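Probable tRNA pseudouridine synthase D (Methanosarcina mazei, PDB 1Z2Z) probably catalyses the isomerisation of uridine-13 in transfer RNA to pseudouridine. Local coordinates at residues N279-R284 against N358-E363; G11-S16 against R285-I290; A339-Y344 against T384-L389. All coordinates share one frame; numbering follows the deposited sequence.

Contact 1 of 3, residues N279-R284 against N358-E363; sequences NIILCR and NGVLKE
This is a helix-helix packing contact within the region that defines the TruD family: the C-terminal part of the long helix 263-287 lies against the last turns of helix 352-363. The two short axes pass 9.5 Å apart with their N-to-C directions at 129°, so the helices run roughly against each other but are strongly splayed and meet over a short length. Val360 occupies the crossing point, its CA 6.1 Å from the CA of Ile281. A beta-branched valine suits this place because it offers two methyls from a short stem: CG1 sits between the two isoleucines, while CG2 lies chiefly on Ile281. CG1, anti to the backbone N (chi1 175°), meets CG2 of Ile280 at 3.6 Å, the two side chains crossing obliquely, and approaches Ile281 CG1 to 3.7 Å. CG2, on the other branch, comes to 3.6 Å from CG1 of Ile281, which also lies against Val360 CB. Ile281 does not start out aimed at helix 352-363; its CG1 branch, anti to the carbonyl carbon, brings the side chain across. All three aliphatic residues are buried, as befits groups with nothing polar to satisfy.

One turn on from Ile280, the contact becomes polar and more open. Arg284 begins as a hydrocarbon, its CB 4.2 Å from Val360 CG2, and its chain then bends at both chi2 and chi3. Val360 CG2 lies near the guanidinium plane at its edge. Glu363 leaves its backbone with CG in the crowded position between N and the carbonyl carbon, then runs extended, so that the two charged ends meet tip to tip. The salt bridge uses Arg284 NH2 and Glu363 OE1, 2.7 Å apart, with the guanidinium and carboxylate planes turned 75° from each other.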
loop_
_atom_site.group_PDB
_atom_site.type_symbol
_atom_site.label_atom_id
_atom_site.label_comp_id
_atom_site.label_asym_id
_atom_site.label_seq_id
_atom_site.Cartn_x
_atom_site.Cartn_y
_atom_site.Cartn_z
ATOM N N ASN A 279 12.812 0.594 0.386
ATOM C CA ASN A 279 12.563 1.972 0.822
ATOM C C ASN A 279 13.872 2.690 1.074
ATOM O O ASN A 279 14.115 3.773 0.549
ATOM C CB ASN A 279 11.738 1.986 2.114
ATOM C CG ASN A 279 10.261 1.790 1.865
ATOM O OD1 ASN A 279 9.576 1.128 2.645
ATOM N ND2 ASN A 279 9.757 2.375 0.787
ATOM N N ILE A 280 14.706 2.086 1.906
ATOM C CA ILE A 280 16.001 2.667 2.225
ATOM C C ILE A 280 16.681 3.074 0.927
ATOM O O ILE A 280 17.031 4.242 0.742
ATOM C CB ILE A 280 16.874 1.646 2.945
ATOM C CG1 ILE A 280 16.093 1.075 4.131
ATOM C CG2 ILE A 280 18.140 2.291 3.420
ATOM C CD1 ILE A 280 16.849 0.059 4.908
ATOM N N ILE A 281 16.844 2.100 0.028
ATOM C CA ILE A 281 17.488 2.323 -1.263
ATOM C C ILE A 281 16.928 3.520 -2.013
ATOM O O ILE A 281 17.682 4.358 -2.512
ATOM C CB ILE A 281 17.368 1.081 -2.166
ATOM C CG1 ILE A 281 18.268 -0.038 -1.629
ATOM C CG2 ILE A 281 17.733 1.437 -3.614
ATOM C CD1 ILE A 281 18.038 -1.390 -2.267
ATOM N N LEU A 282 15.608 3.599 -2.094
ATOM C CA LEU A 282 14.954 4.690 -2.796
ATOM C C LEU A 282 15.322 6.051 -2.210
ATOM O O LEU A 282 15.372 7.058 -2.927
ATOM C CB LEU A 282 13.445 4.510 -2.738
ATOM C CG LEU A 282 12.733 4.947 -4.015
ATOM C CD1 LEU A 282 11.245 4.664 -3.860
ATOM C CD2 LEU A 282 12.984 6.426 -4.304
ATOM N N CYS A 283 15.576 6.067 -0.902
ATOM C CA CYS A 283 15.940 7.279 -0.168
ATOM C C CYS A 283 17.373 7.661 -0.457
ATOM O O CYS A 283 17.663 8.772 -0.907
ATOM C CB CYS A 283 15.798 7.043 1.337
ATOM S SG CYS A 283 14.112 6.854 1.938
ATOM N N ARG A 284 18.267 6.723 -0.167
ATOM C CA ARG A 284 19.691 6.915 -0.386
ATOM C C ARG A 284 19.876 7.483 -1.791
ATOM O O ARG A 284 20.667 8.397 -1.998
ATOM C CB ARG A 284 20.415 5.575 -0.250
ATOM C CG ARG A 284 21.769 5.674 0.405
ATOM C CD ARG A 284 21.651 6.159 1.842
ATOM N NE ARG A 284 21.197 5.124 2.767
ATOM C CZ ARG A 284 20.826 5.361 4.025
ATOM N NH1 ARG A 284 20.849 6.601 4.500
ATOM N NH2 ARG A 284 20.436 4.364 4.813
ATOM N N ASN A 358 24.444 -1.210 -3.527
ATOM C CA ASN A 358 25.415 -1.992 -2.769
ATOM C C ASN A 358 25.726 -1.334 -1.423
ATOM O O ASN A 358 26.169 -1.994 -0.489
ATOM C CB ASN A 358 26.689 -2.184 -3.606
ATOM C CG ASN A 358 26.490 -3.185 -4.743
ATOM O OD1 ASN A 358 26.394 -4.395 -4.510
ATOM N ND2 ASN A 358 26.411 -2.684 -5.975
ATOM N N GLY A 359 25.473 -0.036 -1.323
ATOM C CA GLY A 359 25.728 0.657 -0.075
ATOM C C GLY A 359 24.620 0.465 0.951
ATOM O O GLY A 359 24.788 0.783 2.132
ATOM N N VAL A 360 23.474 -0.037 0.507
ATOM C CA VAL A 360 22.372 -0.267 1.431
ATOM C C VAL A 360 22.456 -1.702 1.934
ATOM O O VAL A 360 22.205 -1.981 3.104
ATOM C CB VAL A 360 20.997 -0.036 0.760
ATOM C CG1 VAL A 360 19.883 -0.407 1.723
ATOM C CG2 VAL A 360 20.856 1.419 0.352
ATOM N N LEU A 361 22.820 -2.614 1.043
ATOM C CA LEU A 361 22.941 -4.011 1.420
ATOM C C LEU A 361 24.142 -4.167 2.331
ATOM O O LEU A 361 24.176 -5.064 3.167
ATOM C CB LEU A 361 23.138 -4.868 0.178
ATOM C CG LEU A 361 22.234 -4.466 -0.988
ATOM C CD1 LEU A 361 22.649 -5.246 -2.231
ATOM C CD2 LEU A 361 20.775 -4.713 -0.638
ATOM N N LYS A 362 25.122 -3.281 2.169
ATOM C CA LYS A 362 26.342 -3.332 2.964
ATOM C C LYS A 362 26.108 -2.960 4.427
ATOM O O LYS A 362 26.302 -3.789 5.319
ATOM C CB LYS A 362 27.402 -2.409 2.355
ATOM C CG LYS A 362 28.814 -2.631 2.889
ATOM C CD LYS A 362 29.803 -1.706 2.203
ATOM C CE LYS A 362 31.224 -1.922 2.699
ATOM N NZ LYS A 362 32.166 -0.961 2.042
ATOM N N GLU A 363 25.696 -1.718 4.674
ATOM C CA GLU A 363 25.449 -1.260 6.039
ATOM C C GLU A 363 24.401 -2.125 6.729
ATOM O O GLU A 363 24.462 -2.357 7.940
ATOM C CB GLU A 363 24.985 0.203 6.054
ATOM C CG GLU A 363 23.618 0.458 5.432
ATOM C CD GLU A 363 23.101 1.875 5.687
ATOM O OE1 GLU A 363 22.065 2.261 5.095
ATOM O OE2 GLU A 363 23.729 2.605 6.487
#

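Contact 2 of 3, residues G11-S16 against R285-I290; sequences GINLYS and RIEAGI
Ser16 OG is held by two partners, both outside the two segments: a hydrogen bond with Gln163 OE1 and a weak one with Glu428 OE2. A small hydroxyl suits this place, since it can take both links while the CB of Ser16 lies 4.3 Å from Ile286 CD1. Between residues 11-16 and 285-290 themselves the contact is apolar. Leu14 and Ile286 carry it, Leu14 with CG in the crowded position between the backbone N and the carbonyl carbon (chi1 57°), and its two methyls divide the work. CD1 touches both branches of Ile286, 3.9 Å from CG2 and 4.1 Å from CD1, the side chains crossing obliquely. CD2 lies 3.9 Å from Glu287 CG, so the glutamate contributes its methylene stem while its carboxylate stays at the surface. That acid keeps a weak, long ion pair with Arg284 through OE1.

The loop 11-16, which follows helix 5-8, thus lies along the last turn of helix 263-287 and is also held by helix 423-430, where Arg427 NH2 bonds to the carbonyl O of Leu14 and the side chain of Tyr15 touches Arg427 and Glu428.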
loop_
_atom_site.group_PDB
_atom_site.type_symbol
_atom_site.label_atom_id
_atom_site.label_comp_id
_atom_site.label_asym_id
_atom_site.label_seq_id
_atom_site.Cartn_x
_atom_site.Cartn_y
_atom_site.Cartn_z
ATOM N N GLY A 11 12.275 1.832 6.687
ATOM C CA GLY A 11 13.073 2.318 5.577
ATOM C C GLY A 11 12.967 3.758 5.127
ATOM O O GLY A 11 13.980 4.376 4.790
ATOM N N ILE A 12 11.752 4.289 5.092
ATOM C CA ILE A 12 11.540 5.673 4.683
ATOM C C ILE A 12 12.156 6.566 5.743
ATOM O O ILE A 12 12.149 6.215 6.918
ATOM C CB ILE A 12 10.064 5.968 4.593
ATOM C CG1 ILE A 12 9.422 4.892 3.713
ATOM C CG2 ILE A 12 9.847 7.409 4.107
ATOM C CD1 ILE A 12 7.911 4.914 3.690
ATOM N N ASN A 13 12.699 7.708 5.335
ATOM C CA ASN A 13 13.315 8.612 6.294
ATOM C C ASN A 13 13.493 10.008 5.732
ATOM O O ASN A 13 14.357 10.752 6.181
ATOM C CB ASN A 13 14.678 8.080 6.732
ATOM C CG ASN A 13 15.786 8.458 5.769
ATOM O OD1 ASN A 13 15.680 8.257 4.555
ATOM N ND2 ASN A 13 16.865 9.012 6.310
ATOM N N LEU A 14 12.680 10.373 4.753
ATOM C CA LEU A 14 12.797 11.701 4.174
ATOM C C LEU A 14 11.635 12.015 3.261
ATOM O O LEU A 14 10.584 11.400 3.365
ATOM C CB LEU A 14 14.109 11.825 3.406
ATOM C CG LEU A 14 14.314 10.791 2.306
ATOM C CD1 LEU A 14 13.949 11.349 0.938
ATOM C CD2 LEU A 14 15.758 10.392 2.331
ATOM N N TYR A 15 11.850 12.967 2.356
ATOM C CA TYR A 15 10.825 13.422 1.423
ATOM C C TYR A 15 11.467 13.891 0.118
ATOM O O TYR A 15 12.407 14.688 0.141
ATOM C CB TYR A 15 10.059 14.597 2.039
ATOM C CG TYR A 15 9.365 14.300 3.353
ATOM C CD1 TYR A 15 8.086 13.749 3.376
ATOM C CD2 TYR A 15 9.966 14.610 4.576
ATOM C CE1 TYR A 15 7.416 13.524 4.583
ATOM C CE2 TYR A 15 9.301 14.386 5.790
ATOM C CZ TYR A 15 8.028 13.846 5.783
ATOM O OH TYR A 15 7.356 13.622 6.960
ATOM N N SER A 16 10.955 13.420 -1.018
ATOM C CA SER A 16 11.505 13.827 -2.312
ATOM C C SER A 16 11.372 15.348 -2.477
ATOM O O SER A 16 12.104 15.979 -3.246
ATOM C CB SER A 16 10.774 13.116 -3.455
ATOM O OG SER A 16 9.646 13.854 -3.887
ATOM N N ARG A 285 19.128 6.959 -2.755
ATOM C CA ARG A 285 19.244 7.450 -4.117
ATOM C C ARG A 285 18.714 8.871 -4.247
ATOM O O ARG A 285 19.205 9.645 -5.069
ATOM C CB ARG A 285 18.509 6.528 -5.085
ATOM C CG ARG A 285 18.660 6.923 -6.545
ATOM C CD ARG A 285 18.410 5.721 -7.434
ATOM N NE ARG A 285 18.589 6.009 -8.852
ATOM C CZ ARG A 285 17.897 6.923 -9.520
ATOM N NH1 ARG A 285 18.128 7.110 -10.812
ATOM N NH2 ARG A 285 16.978 7.647 -8.896
ATOM N N ILE A 286 17.703 9.210 -3.452
ATOM C CA ILE A 286 17.141 10.557 -3.478
ATOM C C ILE A 286 18.148 11.487 -2.805
ATOM O O ILE A 286 18.195 12.681 -3.095
ATOM C CB ILE A 286 15.787 10.645 -2.720
ATOM C CG1 ILE A 286 14.716 9.851 -3.475
ATOM C CG2 ILE A 286 15.355 12.106 -2.581
ATOM C CD1 ILE A 286 13.375 9.734 -2.751
ATOM N N GLU A 287 18.945 10.935 -1.897
ATOM C CA GLU A 287 19.951 11.734 -1.223
ATOM C C GLU A 287 21.133 11.941 -2.149
ATOM O O GLU A 287 21.694 13.030 -2.211
ATOM C CB GLU A 287 20.427 11.052 0.054
ATOM C CG GLU A 287 19.383 10.975 1.139
ATOM C CD GLU A 287 19.925 10.318 2.379
ATOM O OE1 GLU A 287 20.547 9.239 2.258
ATOM O OE2 GLU A 287 19.727 10.873 3.476
ATOM N N ALA A 288 21.510 10.892 -2.870
ATOM C CA ALA A 288 22.635 10.975 -3.789
ATOM C C ALA A 288 22.429 12.069 -4.836
ATOM O O ALA A 288 23.371 12.444 -5.534
ATOM C CB ALA A 288 22.854 9.633 -4.471
ATOM N N GLY A 289 21.205 12.586 -4.939
ATOM C CA GLY A 289 20.920 13.631 -5.910
ATOM C C GLY A 289 20.513 13.122 -7.288
ATOM O O GLY A 289 20.310 13.915 -8.214
ATOM N N ILE A 290 20.396 11.802 -7.431
ATOM C CA ILE A 290 20.005 11.191 -8.709
ATOM C C ILE A 290 18.471 11.119 -8.789
ATOM O O ILE A 290 17.858 10.286 -8.128
ATOM C CB ILE A 290 20.560 9.736 -8.845
ATOM C CG1 ILE A 290 22.044 9.665 -8.434
ATOM C CG2 ILE A 290 20.339 9.236 -10.269
ATOM C CD1 ILE A 290 23.033 10.324 -9.384
#

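Contact 3 of 3, residues A339-Y344 against T384-L389; sequences APLPGY and TRREVL
Two extended loop segments, 339-344 and 384-389, pair antiparallel through a single beta bridge that joins Leu341 to Thr384. Their backbones bond both ways: Leu341 N gives to Thr384 O at 2.9 Å, and Thr384 N gives back to Leu341 O at 3.0 Å. Further along, Ala339 N meets Arg386 O at 2.9 Å, nearly straight at 174° and almost along the C=O axis.

The tight part is buried against helix 263-287. Ala339 CB touches Val388 CG2 at 3.5 Å, and a small methyl suits a buried residue that touches both that valine and Tyr278. Leu341 CD1 is covered by Thr384 CG2 at 3.6 Å and by Arg386 CG at 3.5 Å, both side chains lying alongside it. On the far side of the paired backbones from helix 263-287, Arg385 is also buried and lays one guanidinium face over the Ala339-Pro340 peptide, whose proline N carries no hydrogen; this gives the group a flat surface, with the ring carbons CB and CD alongside NH1. The buried charge is met by a salt bridge from Arg385 NH1 to Glu357 on helix 352-363, while NH2 bonds to Thr338 OG1. An alanine in place of Arg385 would lose the salt bridge and the guanidinium lying over the Pro340 backbone, and is likely to loosen the link between this loop pair and helix 352-363.

The edge toward solvent is looser: Thr384 is only partly buried, and beyond CG the exposed Arg386 leads away, its NH1 pairing with the neighbouring Glu387 OE2.

The chemistry therefore implies that backbone hydrogen bonds set the alignment of the loops, while Arg385 ties them to a helix.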
loop_
_atom_site.group_PDB
_atom_site.type_symbol
_atom_site.label_atom_id
_atom_site.label_comp_id
_atom_site.label_asym_id
_atom_site.label_seq_id
_atom_site.Cartn_x
_atom_site.Cartn_y
_atom_site.Cartn_z
ATOM N N ALA A 339 14.255 0.027 -8.785
ATOM C CA ALA A 339 15.103 -0.184 -7.619
ATOM C C ALA A 339 14.993 -1.655 -7.281
ATOM O O ALA A 339 13.990 -2.291 -7.572
ATOM C CB ALA A 339 14.619 0.658 -6.463
ATOM N N PRO A 340 16.011 -2.210 -6.636
ATOM C CA PRO A 340 16.004 -3.626 -6.282
ATOM C C PRO A 340 15.219 -4.077 -5.073
ATOM O O PRO A 340 15.188 -3.412 -4.044
ATOM C CB PRO A 340 17.479 -3.938 -6.117
ATOM C CG PRO A 340 17.987 -2.688 -5.487
ATOM C CD PRO A 340 17.310 -1.598 -6.321
ATOM N N LEU A 341 14.576 -5.227 -5.213
ATOM C CA LEU A 341 13.853 -5.833 -4.114
ATOM C C LEU A 341 14.663 -7.111 -3.898
ATOM O O LEU A 341 14.289 -8.191 -4.345
ATOM C CB LEU A 341 12.398 -6.133 -4.507
ATOM C CG LEU A 341 11.335 -5.094 -4.103
ATOM C CD1 LEU A 341 10.036 -5.324 -4.840
ATOM C CD2 LEU A 341 11.097 -5.179 -2.617
ATOM N N PRO A 342 15.814 -6.981 -3.224
ATOM C CA PRO A 342 16.765 -8.053 -2.899
ATOM C C PRO A 342 16.207 -9.471 -2.712
ATOM O O PRO A 342 15.178 -9.667 -2.065
ATOM C CB PRO A 342 17.463 -7.526 -1.638
ATOM C CG PRO A 342 16.514 -6.447 -1.114
ATOM C CD PRO A 342 16.081 -5.801 -2.389
ATOM N N GLY A 343 16.913 -10.445 -3.291
ATOM C CA GLY A 343 16.545 -11.851 -3.206
ATOM C C GLY A 343 17.790 -12.680 -3.474
ATOM O O GLY A 343 18.834 -12.431 -2.876
ATOM N N TYR A 344 17.708 -13.665 -4.361
ATOM C CA TYR A 344 18.893 -14.456 -4.665
ATOM C C TYR A 344 19.087 -14.515 -6.169
ATOM O O TYR A 344 19.906 -15.282 -6.675
ATOM C CB TYR A 344 18.766 -15.866 -4.083
ATOM C CG TYR A 344 17.719 -16.745 -4.737
ATOM C CD1 TYR A 344 17.844 -17.145 -6.066
ATOM C CD2 TYR A 344 16.631 -17.217 -4.014
ATOM C CE1 TYR A 344 16.918 -17.995 -6.656
ATOM C CE2 TYR A 344 15.696 -18.070 -4.596
ATOM C CZ TYR A 344 15.849 -18.456 -5.916
ATOM O OH TYR A 344 14.954 -19.324 -6.496
ATOM N N THR A 384 12.990 -9.179 -6.880
ATOM C CA THR A 384 12.292 -8.560 -8.001
ATOM C C THR A 384 12.835 -7.150 -8.183
ATOM O O THR A 384 13.774 -6.762 -7.489
ATOM C CB THR A 384 10.766 -8.516 -7.748
ATOM O OG1 THR A 384 10.204 -7.333 -8.336
ATOM C CG2 THR A 384 10.472 -8.551 -6.257
ATOM N N ARG A 385 12.269 -6.388 -9.113
ATOM C CA ARG A 385 12.740 -5.026 -9.341
ATOM C C ARG A 385 11.579 -4.061 -9.602
ATOM O O ARG A 385 11.202 -3.821 -10.747
ATOM C CB ARG A 385 13.737 -5.018 -10.511
ATOM C CG ARG A 385 14.765 -3.888 -10.466
ATOM C CD ARG A 385 16.036 -4.231 -11.253
ATOM N NE ARG A 385 17.234 -4.099 -10.423
ATOM C CZ ARG A 385 17.829 -2.947 -10.130
ATOM N NH1 ARG A 385 18.901 -2.935 -9.351
ATOM N NH2 ARG A 385 17.367 -1.808 -10.632
ATOM N N ARG A 386 11.023 -3.512 -8.522
ATOM C CA ARG A 386 9.901 -2.575 -8.590
ATOM C C ARG A 386 10.328 -1.206 -9.070
ATOM O O ARG A 386 11.455 -0.784 -8.829
ATOM C CB ARG A 386 9.242 -2.417 -7.213
ATOM C CG ARG A 386 8.078 -3.368 -6.914
ATOM C CD ARG A 386 6.772 -2.978 -7.644
ATOM N NE ARG A 386 5.581 -3.404 -6.898
ATOM C CZ ARG A 386 4.319 -3.151 -7.251
ATOM N NH1 ARG A 386 4.055 -2.465 -8.359
ATOM N NH2 ARG A 386 3.314 -3.577 -6.485
ATOM N N GLU A 387 9.417 -0.504 -9.736
ATOM C CA GLU A 387 9.705 0.832 -10.225
ATOM C C GLU A 387 10.034 1.735 -9.042
ATOM O O GLU A 387 9.917 1.327 -7.883
ATOM C CB GLU A 387 8.510 1.401 -10.985
ATOM C CG GLU A 387 7.225 1.488 -10.169
ATOM C CD GLU A 387 6.489 0.159 -10.087
ATOM O OE1 GLU A 387 6.089 -0.369 -11.150
ATOM O OE2 GLU A 387 6.304 -0.355 -8.962
ATOM N N VAL A 388 10.421 2.972 -9.335
ATOM C CA VAL A 388 10.805 3.921 -8.297
ATOM C C VAL A 388 9.887 5.126 -8.163
ATOM O O VAL A 388 9.538 5.513 -7.058
ATOM C CB VAL A 388 12.249 4.413 -8.542
ATOM C CG1 VAL A 388 12.609 5.483 -7.546
ATOM C CG2 VAL A 388 13.200 3.255 -8.420
ATOM N N LEU A 389 9.517 5.722 -9.286
ATOM C CA LEU A 389 8.648 6.881 -9.293
ATOM C C LEU A 389 7.199 6.438 -9.435
ATOM O O LEU A 389 6.895 5.486 -10.154
ATOM C CB LEU A 389 9.009 7.794 -10.457
ATOM C CG LEU A 389 7.979 8.865 -10.838
ATOM C CD1 LEU A 389 7.815 9.870 -9.702
ATOM C CD2 LEU A 389 8.425 9.579 -12.110
#

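In the fold
Contacts 1 and 2 both use helix 263-287 and touch each other: the helix offers Ile280, Ile281 and Arg284 to helix 352-363, then Ile286 and Glu287 to the N-terminal loop. Contact 3 has neither segment on that helix but packs directly against it, with Val388 on Leu282 and Pro340 on Ile281, so contact 1 borders both of the others, whereas 2 and 3 do not meet. Contacts 1 and 3 are buried and contact 2 lies at the surface. Their chemistry follows: aliphatic packing edged by a salt bridge between helices, sparse apolar touches in contact 2, and backbone hydrogen bonds where two loops pair in contact 3.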